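Local coordinates for protein trehalose-6-phosphate phosphatase (Candida albicans, PDB 5DXI) that is a phosphatase-domain protein of the HAD superfamily that holds a magnesium ion and beryllium trifluoride in its pocket, at residues K249-D254 with Y264-V269. Residues are numbered along the deposited sequence; the frame is centred on the assembly and turned at random.
Sequences KKWKGD and YGVYPV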
ATOM      1  N   LYS A 249       6.741  17.451  -5.537  1.00 39.72           N
ATOM      2  CA  LYS A 249       7.017  18.351  -6.647  1.00 42.68           C
ATOM      3  C   LYS A 249       6.128  19.597  -6.548  1.00 44.95           C
ATOM      4  O   LYS A 249       6.549  20.698  -6.900  1.00 48.50           O
ATOM      5  CB  LYS A 249       6.809  17.654  -7.990  1.00 42.77           C
ATOM      6  CG  LYS A 249       7.103  18.559  -9.162  1.00 47.98           C
ATOM      7  CD  LYS A 249       6.911  17.879 -10.504  1.00 54.05           C
ATOM      8  CE  LYS A 249       7.307  18.837 -11.630  1.00 61.25           C
ATOM      9  NZ  LYS A 249       7.295  18.197 -12.973  1.00 60.14           N
ATOM     10  N   LYS A 250       4.910  19.418  -6.043  1.00 44.74           N
ATOM     11  CA  LYS A 250       3.986  20.530  -5.837  1.00 45.93           C
ATOM     12  C   LYS A 250       4.602  21.472  -4.804  1.00 50.41           C
ATOM     13  O   LYS A 250       4.618  22.698  -4.987  1.00 51.04           O
ATOM     14  CB  LYS A 250       2.616  20.020  -5.371  1.00 44.20           C
ATOM     15  CG  LYS A 250       1.618  21.089  -4.948  1.00 51.05           C
ATOM     16  CD  LYS A 250       1.114  21.815  -6.186  1.00 59.17           C
ATOM     17  CE  LYS A 250      -0.113  22.670  -5.912  1.00 68.54           C
ATOM     18  NZ  LYS A 250       0.159  23.818  -5.005  1.00 66.60           N
ATOM     19  N   TRP A 251       5.124  20.894  -3.723  1.00 43.06           N
ATOM     20  CA  TRP A 251       5.805  21.682  -2.702  1.00 44.00           C
ATOM     21  C   TRP A 251       7.060  22.414  -3.214  1.00 50.46           C
ATOM     22  O   TRP A 251       7.346  23.517  -2.751  1.00 52.26           O
ATOM     23  CB  TRP A 251       6.171  20.795  -1.519  1.00 40.15           C
ATOM     24  CG  TRP A 251       4.990  20.426  -0.668  1.00 42.41           C
ATOM     25  CD1 TRP A 251       3.770  21.044  -0.637  1.00 43.62           C
ATOM     26  CD2 TRP A 251       4.915  19.349   0.275  1.00 40.44           C
ATOM     27  NE1 TRP A 251       2.944  20.412   0.266  1.00 42.41           N
ATOM     28  CE2 TRP A 251       3.626  19.372   0.839  1.00 40.58           C
ATOM     29  CE3 TRP A 251       5.815  18.359   0.688  1.00 40.65           C
ATOM     30  CZ2 TRP A 251       3.212  18.444   1.799  1.00 40.08           C
ATOM     31  CZ3 TRP A 251       5.412  17.455   1.641  1.00 37.15           C
ATOM     32  CH2 TRP A 251       4.118  17.498   2.187  1.00 42.87           C
ATOM     33  N   LYS A 252       7.819  21.816  -4.137  1.00 46.81           N
ATOM     34  CA  LYS A 252       9.004  22.505  -4.684  1.00 53.12           C
ATOM     35  C   LYS A 252       8.646  23.410  -5.875  1.00 56.96           C
ATOM     36  O   LYS A 252       9.401  24.328  -6.198  1.00 60.00           O
ATOM     37  CB  LYS A 252      10.120  21.527  -5.069  1.00 48.53           C
ATOM     38  CG  LYS A 252       9.716  20.390  -5.957  1.00 52.20           C
ATOM     39  CD  LYS A 252      10.811  19.321  -6.021  1.00 54.59           C
ATOM     40  CE  LYS A 252      12.070  19.819  -6.724  1.00 58.99           C
ATOM     41  NZ  LYS A 252      13.148  18.783  -6.724  1.00 59.21           N
ATOM     42  N   GLY A 253       7.501  23.167  -6.514  1.00 56.33           N
ATOM     43  CA  GLY A 253       7.005  24.071  -7.542  1.00 58.43           C
ATOM     44  C   GLY A 253       6.672  25.377  -6.849  1.00 63.60           C
ATOM     45  O   GLY A 253       7.042  26.464  -7.297  1.00 69.12           O
ATOM     46  N   ASP A 254       5.960  25.255  -5.736  1.00 60.97           N
ATOM     47  CA  ASP A 254       5.807  26.353  -4.802  1.00 62.42           C
ATOM     48  C   ASP A 254       7.170  26.449  -4.132  1.00 62.14           C
ATOM     49  O   ASP A 254       7.975  25.540  -4.250  1.00 63.71           O
ATOM     50  CB  ASP A 254       4.687  26.074  -3.798  1.00 59.19           C
ATOM     51  CG  ASP A 254       3.373  25.730  -4.473  1.00 63.70           C
ATOM     52  OD1 ASP A 254       3.362  25.606  -5.717  1.00 66.39           O
ATOM     53  OD2 ASP A 254       2.357  25.560  -3.764  1.00 63.03           O
ATOM     54  N   TYR A 264      11.722  17.732   1.854  1.00 37.68           N
ATOM     55  CA  TYR A 264      10.480  17.947   2.565  1.00 34.95           C
ATOM     56  C   TYR A 264      10.155  16.731   3.435  1.00 37.44           C
ATOM     57  O   TYR A 264       9.047  16.607   3.957  1.00 36.16           O
ATOM     58  CB  TYR A 264       9.354  18.239   1.584  1.00 37.98           C
ATOM     59  CG  TYR A 264       9.581  19.511   0.791  1.00 40.25           C
ATOM     60  CD1 TYR A 264       9.541  20.757   1.412  1.00 40.09           C
ATOM     61  CD2 TYR A 264       9.812  19.466  -0.575  1.00 43.28           C
ATOM     62  CE1 TYR A 264       9.741  21.922   0.692  1.00 46.90           C
ATOM     63  CE2 TYR A 264      10.010  20.621  -1.303  1.00 41.82           C
ATOM     64  CZ  TYR A 264       9.976  21.845  -0.664  1.00 44.92           C
ATOM     65  OH  TYR A 264      10.171  22.995  -1.392  1.00 47.02           O
ATOM     66  N   GLY A 265      11.129  15.837   3.586  1.00 38.00           N
ATOM     67  CA  GLY A 265      10.941  14.656   4.416  1.00 37.98           C
ATOM     68  C   GLY A 265      10.131  13.539   3.774  1.00 36.58           C
ATOM     69  O   GLY A 265       9.626  12.658   4.475  1.00 34.12           O
ATOM     70  N   VAL A 266      10.052  13.529   2.445  1.00 33.19           N
ATOM     71  CA  VAL A 266       9.231  12.540   1.754  1.00 32.92           C
ATOM     72  C   VAL A 266      10.044  11.312   1.320  1.00 32.93           C
ATOM     73  O   VAL A 266      10.951  11.413   0.489  1.00 30.87           O
ATOM     74  CB  VAL A 266       8.550  13.165   0.525  1.00 33.62           C
ATOM     75  CG1 VAL A 266       7.619  12.165  -0.139  1.00 33.87           C
ATOM     76  CG2 VAL A 266       7.782  14.413   0.932  1.00 36.87           C
ATOM     77  N   TYR A 267       9.711  10.143   1.866  1.00 31.51           N
ATOM     78  CA  TYR A 267      10.478   8.945   1.537  1.00 29.13           C
ATOM     79  C   TYR A 267       9.595   7.798   1.007  1.00 29.92           C
ATOM     80  O   TYR A 267       9.123   6.947   1.776  1.00 25.90           O
ATOM     81  CB  TYR A 267      11.285   8.474   2.750  1.00 30.08           C
ATOM     82  CG  TYR A 267      12.251   9.512   3.300  1.00 33.83           C
ATOM     83  CD1 TYR A 267      13.524   9.675   2.757  1.00 35.97           C
ATOM     84  CD2 TYR A 267      11.900  10.301   4.391  1.00 32.24           C
ATOM     85  CE1 TYR A 267      14.410  10.617   3.264  1.00 35.44           C
ATOM     86  CE2 TYR A 267      12.774  11.237   4.909  1.00 35.79           C
ATOM     87  CZ  TYR A 267      14.027  11.393   4.342  1.00 37.94           C
ATOM     88  OH  TYR A 267      14.885  12.325   4.873  1.00 39.89           O
ATOM     89  N   PRO A 268       9.356   7.781  -0.313  1.00 28.90           N
ATOM     90  CA  PRO A 268       8.696   6.609  -0.895  1.00 28.85           C
ATOM     91  C   PRO A 268       9.721   5.520  -1.181  1.00 28.20           C
ATOM     92  O   PRO A 268      10.680   5.737  -1.929  1.00 26.94           O
ATOM     93  CB  PRO A 268       8.075   7.143  -2.183  1.00 26.15           C
ATOM     94  CG  PRO A 268       8.908   8.347  -2.544  1.00 30.42           C
ATOM     95  CD  PRO A 268       9.569   8.866  -1.295  1.00 30.35           C
ATOM     96  N   VAL A 269       9.505   4.347  -0.596  1.00 26.53           N
ATOM     97  CA  VAL A 269      10.511   3.298  -0.600  1.00 27.97           C
ATOM     98  C   VAL A 269       9.909   1.975  -1.065  1.00 27.47           C
ATOM     99  O   VAL A 269       8.959   1.473  -0.460  1.00 25.19           O
ATOM    100  CB  VAL A 269      11.122   3.114   0.807  1.00 26.95           C
ATOM    101  CG1 VAL A 269      12.234   2.082   0.768  1.00 26.20           C
ATOM    102  CG2 VAL A 269      11.637   4.446   1.350  1.00 25.90           C
TER
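Tyr264 and Trp251 pack against each other, their side chains pointing opposite ways, joining the last turn of helix 235-253 to the loop that leads into strand 266-271. This is the return half of a beta-alpha-beta crossover (strand 227-232, helix 235-253, strand 266-271) in the Rossmann-like core of a HAD-type phosphatase, at the end of the sheet opposite the strand ends that carry the magnesium ligands.

Follow Tyr264 outward. Its CB sits against the six-membered half of the indole, 3.7 Å from Trp251 CE3, approaching the ring at a slant, and CG keeps close to the same carbon. With CG anti to the carbonyl carbon (chi1 -63°), the phenol runs along the last turn toward its C-terminal end. Over one face of it comes the methylene of Trp251, a CH-pi contact with CB 3.9 Å from the centroid of the Tyr264 ring and only 14° off its normal. Behind that CB, the five-membered ring of Trp251 turns its edge to the same phenol, an edge-to-face pair with planes at 66°. Farther along, Tyr264 CE2 meets Lys252 CB, which lies in the ring plane at the rim, 3.9 Å away. At the tip, Tyr264 OH comes 3.2 Å from Trp251 O and lies 3.5 Å from Lys252 CA; its hydrogen bond is to Arg256 O, just past the helix end. Arg256 also makes a cation-pi contact with Trp251.

One carbon farther round the same six-membered ring, Val266 takes over where the strand begins. Its CG2 methyl meets the ring obliquely, 3.9 Å from Trp251 CZ3.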